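Local coordinates for alpha-fucosidase (Bifidobacterium bifidum, PDB 2EAB), which is the catalytic region of a larger bacterial 1,2-alpha-L-fucosidase and probably hydrolyses alpha-1,2-linked L-fucose from glycans, at residues A[730-733]-A[739-742]; A[717-722]-A[745-750]; A[374-379]-A[775-780]. All coordinates share one frame; numbering follows the deposited sequence.

Contact 1 (A[730-733]-A[739-742]); sequences NSWA and NTTY
Thr740 sets its methyl CG2 over one face of the Trp732 indole. CG2 stands 3.6 Å from the centroid of the six-membered ring of Trp732. It lies only 12° off the ring normal, so this is a CH-pi contact over the face. The fit is broad: CB of Thr740 also comes to 3.8 Å from CE3 of Trp732. The first torsion of Thr740 (chi1 -58°) sorts its two branches. CG2 is anti to the backbone N and faces the ring, while OG1 sits beside that N and bonds OD2 of Asp737.

The next residue, Thr741, is pressed against the backbone of the other helix. Its OG1 is 3.1 Å from Ala733 N, but the angle is poor and no hydrogen bond forms. That hydroxyl is bonded to Asp737 O instead. Its methyl CG2 meets CB of Ala733 at 4.0 Å.

The two segments belong to consecutive helices, 722-734 and 738-751, which run back antiparallel as a helical hairpin. Such hairpins build the (alpha/alpha)6 barrel expected of the family 95 catalytic domain. Helix 697-711 adds Leu707, Arg708 and Cys711 around Trp732.

No hydrogen bond crosses between the segments. Both threonines spend their hydroxyls on Asp737 in the turn and offer methyls to the partner helix. The buried seam is therefore held by dispersion and CH-pi contact, with its polar atoms satisfied locally.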
ATOM      1  N   ASN A 730      -8.198   9.516   5.420  1.00  6.61           N
ATOM      2  CA  ASN A 730      -7.848   8.806   6.649  1.00  6.65           C
ATOM      3  C   ASN A 730      -7.632   9.732   7.839  1.00  6.66           C
ATOM      4  O   ASN A 730      -8.042   9.417   8.960  1.00  6.38           O
ATOM      5  CB  ASN A 730      -6.632   7.913   6.423  1.00  6.53           C
ATOM      6  CG  ASN A 730      -6.981   6.649   5.670  1.00  6.83           C
ATOM      7  OD1 ASN A 730      -7.346   5.630   6.269  1.00  7.03           O
ATOM      8  ND2 ASN A 730      -6.880   6.704   4.343  1.00  6.34           N
ATOM      9  N   SER A 731      -7.004  10.879   7.587  1.00  6.53           N
ATOM     10  CA  SER A 731      -6.736  11.864   8.634  1.00  6.97           C
ATOM     11  C   SER A 731      -8.034  12.433   9.186  1.00  6.59           C
ATOM     12  O   SER A 731      -8.234  12.487  10.403  1.00  6.48           O
ATOM     13  CB  SER A 731      -5.854  12.987   8.100  1.00  7.16           C
ATOM     14  OG  SER A 731      -4.602  12.484   7.668  1.00  7.22           O
ATOM     15  N   TRP A 732      -8.927  12.838   8.291  1.00  6.80           N
ATOM     16  CA  TRP A 732     -10.220  13.344   8.721  1.00  7.03           C
ATOM     17  C   TRP A 732     -11.055  12.282   9.440  1.00  6.76           C
ATOM     18  O   TRP A 732     -11.756  12.603  10.393  1.00  6.97           O
ATOM     19  CB  TRP A 732     -10.975  13.971   7.556  1.00  7.67           C
ATOM     20  CG  TRP A 732     -10.580  15.403   7.306  1.00  7.50           C
ATOM     21  CD1 TRP A 732      -9.705  15.865   6.365  1.00  8.27           C
ATOM     22  CD2 TRP A 732     -11.051  16.555   8.019  1.00  8.58           C
ATOM     23  NE1 TRP A 732      -9.607  17.237   6.443  1.00  8.69           N
ATOM     24  CE2 TRP A 732     -10.425  17.687   7.446  1.00  8.82           C
ATOM     25  CE3 TRP A 732     -11.943  16.741   9.083  1.00  9.27           C
ATOM     26  CZ2 TRP A 732     -10.664  18.991   7.902  1.00  9.81           C
ATOM     27  CZ3 TRP A 732     -12.180  18.039   9.539  1.00  9.83           C
ATOM     28  CH2 TRP A 732     -11.544  19.145   8.944  1.00  9.74           C
ATOM     29  N   ALA A 733     -10.962  11.019   9.028  1.00  6.59           N
ATOM     30  CA  ALA A 733     -11.705   9.960   9.720  1.00  6.79           C
ATOM     31  C   ALA A 733     -11.323   9.901  11.201  1.00  6.62           C
ATOM     32  O   ALA A 733     -12.186   9.740  12.069  1.00  6.38           O
ATOM     33  CB  ALA A 733     -11.485   8.612   9.062  1.00  7.34           C
ATOM     34  N   ASN A 739     -18.749  13.595   8.191  1.00  8.57           N
ATOM     35  CA  ASN A 739     -19.262  14.390   7.078  1.00  8.75           C
ATOM     36  C   ASN A 739     -18.149  14.928   6.184  1.00  8.84           C
ATOM     37  O   ASN A 739     -18.204  14.773   4.967  1.00  9.06           O
ATOM     38  CB  ASN A 739     -20.164  15.514   7.585  1.00  9.28           C
ATOM     39  CG  ASN A 739     -21.471  14.995   8.155  1.00  9.68           C
ATOM     40  OD1 ASN A 739     -21.933  13.913   7.795  1.00 10.83           O
ATOM     41  ND2 ASN A 739     -22.075  15.769   9.049  1.00 12.29           N
ATOM     42  N   THR A 740     -17.133  15.534   6.790  1.00  8.66           N
ATOM     43  CA  THR A 740     -15.996  16.027   6.020  1.00  8.68           C
ATOM     44  C   THR A 740     -15.250  14.863   5.364  1.00  8.56           C
ATOM     45  O   THR A 740     -14.844  14.957   4.203  1.00  8.57           O
ATOM     46  CB  THR A 740     -15.052  16.888   6.877  1.00  8.79           C
ATOM     47  OG1 THR A 740     -15.796  17.989   7.408  1.00  9.48           O
ATOM     48  CG2 THR A 740     -13.906  17.436   6.041  1.00  9.18           C
ATOM     49  N   THR A 741     -15.087  13.763   6.100  1.00  8.36           N
ATOM     50  CA  THR A 741     -14.416  12.576   5.570  1.00  8.32           C
ATOM     51  C   THR A 741     -15.143  12.063   4.333  1.00  8.57           C
ATOM     52  O   THR A 741     -14.516  11.797   3.299  1.00  8.48           O
ATOM     53  CB  THR A 741     -14.319  11.451   6.618  1.00  8.32           C
ATOM     54  OG1 THR A 741     -13.682  11.949   7.796  1.00  8.04           O
ATOM     55  CG2 THR A 741     -13.492  10.296   6.082  1.00  8.60           C
ATOM     56  N   TYR A 742     -16.464  11.932   4.439  1.00  8.57           N
ATOM     57  CA  TYR A 742     -17.270  11.491   3.313  1.00  8.52           C
ATOM     58  C   TYR A 742     -17.161  12.439   2.116  1.00  8.50           C
ATOM     59  O   TYR A 742     -17.081  11.999   0.970  1.00  8.85           O
ATOM     60  CB  TYR A 742     -18.741  11.309   3.707  1.00  9.10           C
ATOM     61  CG  TYR A 742     -19.592  11.033   2.503  1.00  9.62           C
ATOM     62  CD1 TYR A 742     -19.528   9.802   1.857  1.00 10.21           C
ATOM     63  CD2 TYR A 742     -20.406  12.025   1.964  1.00 10.31           C
ATOM     64  CE1 TYR A 742     -20.277   9.550   0.719  1.00 10.08           C
ATOM     65  CE2 TYR A 742     -21.164  11.784   0.827  1.00 11.32           C
ATOM     66  CZ  TYR A 742     -21.090  10.547   0.207  1.00 10.38           C
ATOM     67  OH  TYR A 742     -21.826  10.304  -0.925  1.00 10.71           O
TER

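Contact 2 (A[717-722]-A[745-750]); sequences LQSNTG and VELQLK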
ATOM      1  N   LEU A 717     -14.329  23.056   0.780  1.00 12.91           N
ATOM      2  CA  LEU A 717     -13.448  21.897   0.855  1.00 12.15           C
ATOM      3  C   LEU A 717     -12.847  21.628  -0.516  1.00 12.05           C
ATOM      4  O   LEU A 717     -13.562  21.550  -1.516  1.00 11.90           O
ATOM      5  CB  LEU A 717     -14.222  20.674   1.348  1.00 11.97           C
ATOM      6  CG  LEU A 717     -13.435  19.371   1.511  1.00 11.65           C
ATOM      7  CD1 LEU A 717     -12.447  19.455   2.671  1.00 11.41           C
ATOM      8  CD2 LEU A 717     -14.400  18.225   1.723  1.00 11.85           C
ATOM      9  N   GLN A 718     -11.524  21.495  -0.555  1.00 11.66           N
ATOM     10  CA  GLN A 718     -10.813  21.359  -1.821  1.00 11.94           C
ATOM     11  C   GLN A 718     -10.584  19.911  -2.218  1.00 11.92           C
ATOM     12  O   GLN A 718     -10.319  19.045  -1.376  1.00 12.47           O
ATOM     13  CB  GLN A 718      -9.479  22.109  -1.778  1.00 11.91           C
ATOM     14  CG  GLN A 718      -9.618  23.614  -1.581  1.00 12.40           C
ATOM     15  CD  GLN A 718     -10.437  24.281  -2.675  1.00 13.62           C
ATOM     16  OE1 GLN A 718     -11.574  24.700  -2.450  1.00 14.56           O
ATOM     17  NE2 GLN A 718      -9.868  24.367  -3.869  1.00 13.85           N
ATOM     18  N   SER A 719     -10.681  19.664  -3.519  1.00 12.04           N
ATOM     19  CA  SER A 719     -10.346  18.371  -4.082  1.00 12.07           C
ATOM     20  C   SER A 719      -8.838  18.151  -4.040  1.00 11.41           C
ATOM     21  O   SER A 719      -8.051  19.100  -3.958  1.00 11.76           O
ATOM     22  CB  SER A 719     -10.837  18.289  -5.528  1.00 12.54           C
ATOM     23  OG  SER A 719     -10.578  17.012  -6.082  1.00 14.13           O
ATOM     24  N   ASN A 720      -8.447  16.885  -4.064  1.00 10.72           N
ATOM     25  CA  ASN A 720      -7.069  16.519  -4.338  1.00  9.96           C
ATOM     26  C   ASN A 720      -7.051  15.129  -4.959  1.00  9.81           C
ATOM     27  O   ASN A 720      -8.103  14.558  -5.254  1.00  9.64           O
ATOM     28  CB  ASN A 720      -6.191  16.613  -3.084  1.00 10.48           C
ATOM     29  CG  ASN A 720      -4.802  17.141  -3.389  1.00 10.95           C
ATOM     30  OD1 ASN A 720      -4.035  16.522  -4.134  1.00 10.70           O
ATOM     31  ND2 ASN A 720      -4.469  18.289  -2.809  1.00 13.54           N
ATOM     32  N   THR A 721      -5.855  14.596  -5.170  1.00  9.23           N
ATOM     33  CA  THR A 721      -5.682  13.386  -5.952  1.00  9.12           C
ATOM     34  C   THR A 721      -4.665  12.467  -5.299  1.00  8.57           C
ATOM     35  O   THR A 721      -3.919  12.878  -4.398  1.00  8.60           O
ATOM     36  CB  THR A 721      -5.154  13.715  -7.357  1.00  9.14           C
ATOM     37  OG1 THR A 721      -3.906  14.407  -7.223  1.00  9.83           O
ATOM     38  CG2 THR A 721      -6.142  14.585  -8.146  1.00  9.77           C
ATOM     39  N   GLY A 722      -4.640  11.222  -5.764  1.00  8.50           N
ATOM     40  CA  GLY A 722      -3.607  10.265  -5.393  1.00  8.37           C
ATOM     41  C   GLY A 722      -3.377  10.142  -3.901  1.00  8.04           C
ATOM     42  O   GLY A 722      -4.327  10.066  -3.116  1.00  8.48           O
ATOM     43  N   VAL A 745     -14.145  11.562   0.273  1.00  8.31           N
ATOM     44  CA  VAL A 745     -14.388  10.367  -0.536  1.00  8.75           C
ATOM     45  C   VAL A 745     -15.102  10.748  -1.837  1.00  8.55           C
ATOM     46  O   VAL A 745     -14.708  10.315  -2.919  1.00  8.26           O
ATOM     47  CB  VAL A 745     -15.195   9.293   0.237  1.00  8.74           C
ATOM     48  CG1 VAL A 745     -15.611   8.154  -0.689  1.00  9.88           C
ATOM     49  CG2 VAL A 745     -14.383   8.744   1.406  1.00  9.81           C
ATOM     50  N   GLU A 746     -16.131  11.588  -1.727  1.00  8.68           N
ATOM     51  CA  GLU A 746     -16.862  12.083  -2.895  1.00  9.11           C
ATOM     52  C   GLU A 746     -15.918  12.758  -3.876  1.00  8.81           C
ATOM     53  O   GLU A 746     -15.993  12.525  -5.083  1.00  9.00           O
ATOM     54  CB  GLU A 746     -17.905  13.109  -2.478  1.00  9.78           C
ATOM     55  CG  GLU A 746     -19.187  12.575  -1.913  1.00 11.91           C
ATOM     56  CD  GLU A 746     -20.188  13.695  -1.687  1.00 13.94           C
ATOM     57  OE1 GLU A 746     -19.822  14.703  -1.045  1.00 14.72           O
ATOM     58  OE2 GLU A 746     -21.338  13.573  -2.160  1.00 15.94           O
ATOM     59  N   LEU A 747     -15.040  13.605  -3.347  1.00  8.51           N
ATOM     60  CA  LEU A 747     -14.097  14.331  -4.186  1.00  8.69           C
ATOM     61  C   LEU A 747     -13.085  13.409  -4.854  1.00  8.34           C
ATOM     62  O   LEU A 747     -12.724  13.634  -6.010  1.00  8.37           O
ATOM     63  CB  LEU A 747     -13.407  15.448  -3.404  1.00  9.27           C
ATOM     64  CG  LEU A 747     -14.295  16.655  -3.067  1.00 10.06           C
ATOM     65  CD1 LEU A 747     -13.648  17.543  -2.015  1.00 11.23           C
ATOM     66  CD2 LEU A 747     -14.653  17.460  -4.317  1.00 11.88           C
ATOM     67  N   GLN A 748     -12.634  12.370  -4.146  1.00  8.05           N
ATOM     68  CA  GLN A 748     -11.747  11.380  -4.752  1.00  7.95           C
ATOM     69  C   GLN A 748     -12.429  10.677  -5.922  1.00  7.95           C
ATOM     70  O   GLN A 748     -11.838  10.511  -6.990  1.00  7.83           O
ATOM     71  CB  GLN A 748     -11.257  10.347  -3.734  1.00  7.85           C
ATOM     72  CG  GLN A 748     -10.290   9.340  -4.365  1.00  8.75           C
ATOM     73  CD  GLN A 748      -9.813   8.267  -3.412  1.00  8.24           C
ATOM     74  OE1 GLN A 748     -10.519   7.880  -2.484  1.00  8.78           O
ATOM     75  NE2 GLN A 748      -8.606   7.762  -3.652  1.00  8.79           N
ATOM     76  N   LEU A 749     -13.680  10.274  -5.723  1.00  8.06           N
ATOM     77  CA  LEU A 749     -14.418   9.579  -6.768  1.00  8.60           C
ATOM     78  C   LEU A 749     -14.658  10.481  -7.976  1.00  8.53           C
ATOM     79  O   LEU A 749     -14.589  10.024  -9.110  1.00  9.07           O
ATOM     80  CB  LEU A 749     -15.729   8.998  -6.221  1.00  8.65           C
ATOM     81  CG  LEU A 749     -15.633   7.560  -5.686  1.00  9.23           C
ATOM     82  CD1 LEU A 749     -14.498   7.373  -4.673  1.00  9.41           C
ATOM     83  CD2 LEU A 749     -16.947   7.120  -5.073  1.00  9.38           C
ATOM     84  N   LYS A 750     -14.906  11.763  -7.733  1.00  8.76           N
ATOM     85  CA  LYS A 750     -15.173  12.706  -8.823  1.00  9.25           C
ATOM     86  C   LYS A 750     -13.917  13.157  -9.571  1.00  9.25           C
ATOM     87  O   LYS A 750     -13.972  13.431 -10.774  1.00  9.41           O
ATOM     88  CB  LYS A 750     -15.921  13.934  -8.306  1.00  9.68           C
ATOM     89  CG  LYS A 750     -17.355  13.655  -7.906  1.00 10.51           C
ATOM     90  CD  LYS A 750     -17.997  14.877  -7.278  1.00 12.32           C
ATOM     91  CE  LYS A 750     -19.392  14.551  -6.789  1.00 13.81           C
ATOM     92  NZ  LYS A 750     -20.046  15.731  -6.170  1.00 14.73           N
TER
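Leu747 packs against Leu717, Gln718 and Ser719 in a small apolar contact between an extended loop and a helix. The loop leads from strand 716-717 into helix 722-734 of the catalytic domain. Leu747 lies on the next helix, 738-751, and its CB is directed toward the loop. The contact is near the surface, with the touching residues partly exposed.

Leu747 does nearly all the work on the helix side. Its two methyls divide the loop between them. CD1 meets the side chain of Leu717, at 3.9 Å from CD2 of that residue. The two leucine side chains cross at a slant. The same CD1 lies against the backbone that follows, 3.7 Å from Gln718 O and 3.9 Å from Ser719 N. The other methyl, CD2, rests on CB of Ser719 at 4.1 Å. Leu717 has CG anti to its own backbone N (chi1 -179°), which carries its branch to CD1 of Leu747.

No hydrogen bond joins the two segments. What joins them is van der Waals contact round Leu747. Further along, the loop braces itself: Thr721 N donates to Asn720 OD1 at 2.8 Å, with an N-H...O angle of 155°. The donor lies in the carbonyl plane, well to the side of the C=O direction (99°). Asn720 OD1 also accepts from Arg678 NE, so two donors fix the amide.

Helix 738-751 also packs against other helices. Gln748 touches Ile725 and Ile729 of helix 722-734, while Leu749 packs on Leu371 and Val375 of helix 365-386. Leu717 also touches Gln743 and Leu744 of helix 738-751, and the backbone of Gln718 is bonded to Cys711, the last residue of helix 697-711.

Contact 3 (A[374-379]-A[775-780]); sequences LVYKYG and GVDEML. With EDO (1,2-ethanediol), chain G.
Val776 meets the ring of Tyr376 first. Its CB lies 3.5 Å from CD1 of Tyr376, and its CG1 is 3.6 Å from the same ring atom. The valine approaches at a slant.

Asp777 follows and takes the far end of the ring. Tyr376 OH donates to Asp777 OD1 at 2.7 Å, and OD1 receives it on its syn lone pair. The carboxylate oxygen sits at the ring edge, in plane, and is also 3.1 Å from CE1 of Tyr376. The carboxylate itself is turned 59° from the ring. Tyr376 reaches both residues because CG is anti to its backbone N (chi1 171°), which directs the ring toward helix 767-780. The other oxygen, OD2, is bonded to Ser434 OG, so both oxygens of this buried carboxylate have a hydrogen-bond partner. A phenylalanine in place of Tyr376 would probably keep the valine contact but leave Asp777 OD1 without its hydroxyl donor in a buried setting.

Glu778 leaves the tyrosine and faces elsewhere. Its OE2 accepts from O1 of a 1,2-ethanediol at 2.8 Å, a molecule probably from the crystallisation liquor. Its OE1 forms a salt bridge with Arg734.

The contact joins helices 365-386 and 767-780, far apart in sequence, inside the catalytic domain. Tyr376 and Asp777 both touch Leu817 of strand 812-819. Ile336 of strand 335-337, in the same sheet, packs against Tyr376 and Leu780.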
ATOM      1  N   LEU A 374     -18.125  -0.005  -4.533  1.00  8.52           N
ATOM      2  CA  LEU A 374     -17.267  -0.638  -5.531  1.00  8.75           C
ATOM      3  C   LEU A 374     -15.816  -0.207  -5.387  1.00  8.22           C
ATOM      4  O   LEU A 374     -14.921  -1.048  -5.418  1.00  8.06           O
ATOM      5  CB  LEU A 374     -17.747  -0.354  -6.954  1.00  9.66           C
ATOM      6  CG  LEU A 374     -18.892  -1.192  -7.523  1.00 11.83           C
ATOM      7  CD1 LEU A 374     -19.248  -0.693  -8.919  1.00 13.45           C
ATOM      8  CD2 LEU A 374     -18.561  -2.685  -7.547  1.00 14.19           C
ATOM      9  N   VAL A 375     -15.590   1.092  -5.234  1.00  7.71           N
ATOM     10  CA  VAL A 375     -14.226   1.595  -5.041  1.00  7.70           C
ATOM     11  C   VAL A 375     -13.623   1.004  -3.760  1.00  7.44           C
ATOM     12  O   VAL A 375     -12.471   0.563  -3.758  1.00  7.46           O
ATOM     13  CB  VAL A 375     -14.169   3.137  -5.049  1.00  7.83           C
ATOM     14  CG1 VAL A 375     -12.776   3.634  -4.659  1.00  8.38           C
ATOM     15  CG2 VAL A 375     -14.565   3.665  -6.429  1.00  8.63           C
ATOM     16  N   TYR A 376     -14.414   0.968  -2.686  1.00  7.17           N
ATOM     17  CA  TYR A 376     -13.989   0.342  -1.440  1.00  7.12           C
ATOM     18  C   TYR A 376     -13.526  -1.101  -1.672  1.00  7.23           C
ATOM     19  O   TYR A 376     -12.426  -1.501  -1.270  1.00  7.25           O
ATOM     20  CB  TYR A 376     -15.120   0.366  -0.395  1.00  7.39           C
ATOM     21  CG  TYR A 376     -14.755  -0.460   0.811  1.00  7.29           C
ATOM     22  CD1 TYR A 376     -13.921   0.058   1.796  1.00  6.83           C
ATOM     23  CD2 TYR A 376     -15.172  -1.786   0.929  1.00  8.46           C
ATOM     24  CE1 TYR A 376     -13.548  -0.707   2.891  1.00  7.81           C
ATOM     25  CE2 TYR A 376     -14.795  -2.563   2.014  1.00  8.51           C
ATOM     26  CZ  TYR A 376     -13.980  -2.020   2.987  1.00  7.50           C
ATOM     27  OH  TYR A 376     -13.607  -2.796   4.052  1.00  8.48           O
ATOM     28  N   LYS A 377     -14.390  -1.880  -2.320  1.00  7.19           N
ATOM     29  CA  LYS A 377     -14.145  -3.296  -2.552  1.00  7.44           C
ATOM     30  C   LYS A 377     -12.951  -3.516  -3.475  1.00  7.31           C
ATOM     31  O   LYS A 377     -12.218  -4.494  -3.334  1.00  7.37           O
ATOM     32  CB  LYS A 377     -15.389  -3.948  -3.148  1.00  7.85           C
ATOM     33  CG  LYS A 377     -16.522  -4.099  -2.151  1.00  8.26           C
ATOM     34  CD  LYS A 377     -17.828  -4.427  -2.849  1.00  9.32           C
ATOM     35  CE  LYS A 377     -18.909  -4.701  -1.824  1.00 10.13           C
ATOM     36  NZ  LYS A 377     -20.195  -5.092  -2.461  1.00 11.31           N
ATOM     37  N   TYR A 378     -12.766  -2.595  -4.419  1.00  7.46           N
ATOM     38  CA  TYR A 378     -11.669  -2.672  -5.383  1.00  7.35           C
ATOM     39  C   TYR A 378     -10.318  -2.605  -4.688  1.00  7.31           C
ATOM     40  O   TYR A 378      -9.378  -3.274  -5.111  1.00  6.98           O
ATOM     41  CB  TYR A 378     -11.775  -1.525  -6.379  1.00  7.63           C
ATOM     42  CG  TYR A 378     -11.136  -1.702  -7.748  1.00  7.71           C
ATOM     43  CD1 TYR A 378     -11.109  -2.936  -8.409  1.00  8.55           C
ATOM     44  CD2 TYR A 378     -10.631  -0.593  -8.411  1.00  7.85           C
ATOM     45  CE1 TYR A 378     -10.557  -3.044  -9.699  1.00  8.49           C
ATOM     46  CE2 TYR A 378     -10.092  -0.687  -9.683  1.00  8.35           C
ATOM     47  CZ  TYR A 378     -10.063  -1.907 -10.322  1.00  7.93           C
ATOM     48  OH  TYR A 378      -9.548  -1.981 -11.596  1.00  9.09           O
ATOM     49  N   GLY A 379     -10.212  -1.802  -3.630  1.00  7.00           N
ATOM     50  CA  GLY A 379      -8.970  -1.705  -2.874  1.00  6.77           C
ATOM     51  C   GLY A 379      -8.600  -3.034  -2.248  1.00  6.93           C
ATOM     52  O   GLY A 379      -7.424  -3.379  -2.159  1.00  7.31           O
ATOM     53  N   GLY A 775      -9.648   4.394   4.447  1.00  6.43           N
ATOM     54  CA  GLY A 775     -10.425   5.526   4.946  1.00  6.50           C
ATOM     55  C   GLY A 775     -11.849   5.147   5.306  1.00  6.47           C
ATOM     56  O   GLY A 775     -12.378   5.561   6.337  1.00  6.81           O
ATOM     57  N   VAL A 776     -12.477   4.345   4.453  1.00  6.40           N
ATOM     58  CA  VAL A 776     -13.807   3.824   4.751  1.00  7.01           C
ATOM     59  C   VAL A 776     -13.769   2.961   6.017  1.00  6.96           C
ATOM     60  O   VAL A 776     -14.625   3.106   6.898  1.00  7.03           O
ATOM     61  CB  VAL A 776     -14.401   3.054   3.557  1.00  7.17           C
ATOM     62  CG1 VAL A 776     -15.719   2.395   3.937  1.00  7.88           C
ATOM     63  CG2 VAL A 776     -14.607   3.994   2.372  1.00  7.88           C
ATOM     64  N   ASP A 777     -12.774   2.083   6.125  1.00  6.74           N
ATOM     65  CA  ASP A 777     -12.613   1.294   7.345  1.00  7.06           C
ATOM     66  C   ASP A 777     -12.554   2.191   8.575  1.00  6.76           C
ATOM     67  O   ASP A 777     -13.246   1.927   9.554  1.00  6.80           O
ATOM     68  CB  ASP A 777     -11.359   0.418   7.292  1.00  6.97           C
ATOM     69  CG  ASP A 777     -11.535  -0.823   6.433  1.00  7.11           C
ATOM     70  OD1 ASP A 777     -12.622  -1.013   5.859  1.00  7.24           O
ATOM     71  OD2 ASP A 777     -10.570  -1.620   6.330  1.00  8.10           O
ATOM     72  N   GLU A 778     -11.755   3.260   8.508  1.00  6.69           N
ATOM     73  CA  GLU A 778     -11.574   4.148   9.654  1.00  6.86           C
ATOM     74  C   GLU A 778     -12.840   4.929  10.000  1.00  6.92           C
ATOM     75  O   GLU A 778     -13.027   5.308  11.150  1.00  6.70           O
ATOM     76  CB  GLU A 778     -10.387   5.100   9.451  1.00  6.92           C
ATOM     77  CG  GLU A 778      -9.027   4.412   9.286  1.00  6.72           C
ATOM     78  CD  GLU A 778      -8.518   3.703  10.538  1.00  6.91           C
ATOM     79  OE1 GLU A 778      -8.475   4.319  11.626  1.00  6.76           O
ATOM     80  OE2 GLU A 778      -8.122   2.521  10.418  1.00  8.15           O
ATOM     81  N   MET A 779     -13.718   5.157   9.025  1.00  7.01           N
ATOM     82  CA  MET A 779     -15.013   5.770   9.328  1.00  8.00           C
ATOM     83  C   MET A 779     -15.901   4.852  10.157  1.00  7.31           C
ATOM     84  O   MET A 779     -16.638   5.310  11.035  1.00  7.42           O
ATOM     85  CB  MET A 779     -15.740   6.182   8.051  1.00  7.76           C
ATOM     86  CG  MET A 779     -15.211   7.473   7.451  1.00  8.97           C
ATOM     87  SD  MET A 779     -16.307   8.176   6.217  1.00 11.91           S
ATOM     88  CE  MET A 779     -15.690   7.224   4.853  1.00 11.74           C
ATOM     89  N   LEU A 780     -15.816   3.556   9.873  1.00  7.12           N
ATOM     90  CA  LEU A 780     -16.711   2.575  10.480  1.00  7.57           C
ATOM     91  C   LEU A 780     -16.136   1.912  11.725  1.00  6.96           C
ATOM     92  O   LEU A 780     -16.894   1.407  12.562  1.00  7.18           O
ATOM     93  CB  LEU A 780     -17.114   1.515   9.455  1.00  8.04           C
ATOM     94  CG  LEU A 780     -17.714   2.056   8.153  1.00  8.47           C
ATOM     95  CD1 LEU A 780     -18.018   0.905   7.215  1.00 10.28           C
ATOM     96  CD2 LEU A 780     -18.966   2.893   8.406  1.00  9.41           C
TER
HETATM   97  C1  EDO G4807      -4.543   3.086  10.486  1.00 42.74           C
HETATM   98  O1  EDO G4807      -5.604   2.899  11.550  1.00 37.02           O
HETATM   99  C2  EDO G4807      -4.583   1.780   9.600  1.00 43.60           C
HETATM  100  O2  EDO G4807      -4.333   0.657  10.482  1.00 37.12           O

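Helix 738-751 ties the three contacts together. Contacts 1 and 2 both use it, and their centres are 11 Å apart. They touch where Thr740 O lies 4.1 Å from Leu717 CD2. Contact 3 is centred 12 Å from contact 1 and 14 Å from contact 2. Thr741 CG2 meets Met779 SD at 3.5 Å, and Leu749 CD1 meets Val375 CG2 at 4.1 Å. All three lie within the family 95 catalytic range, away from the annotated calcium sites. The ethanediol held by Glu778 is also bonded to Glu517, Tyr521, Arg734 and Arg820, so it lies among polar side chains beside contact 3.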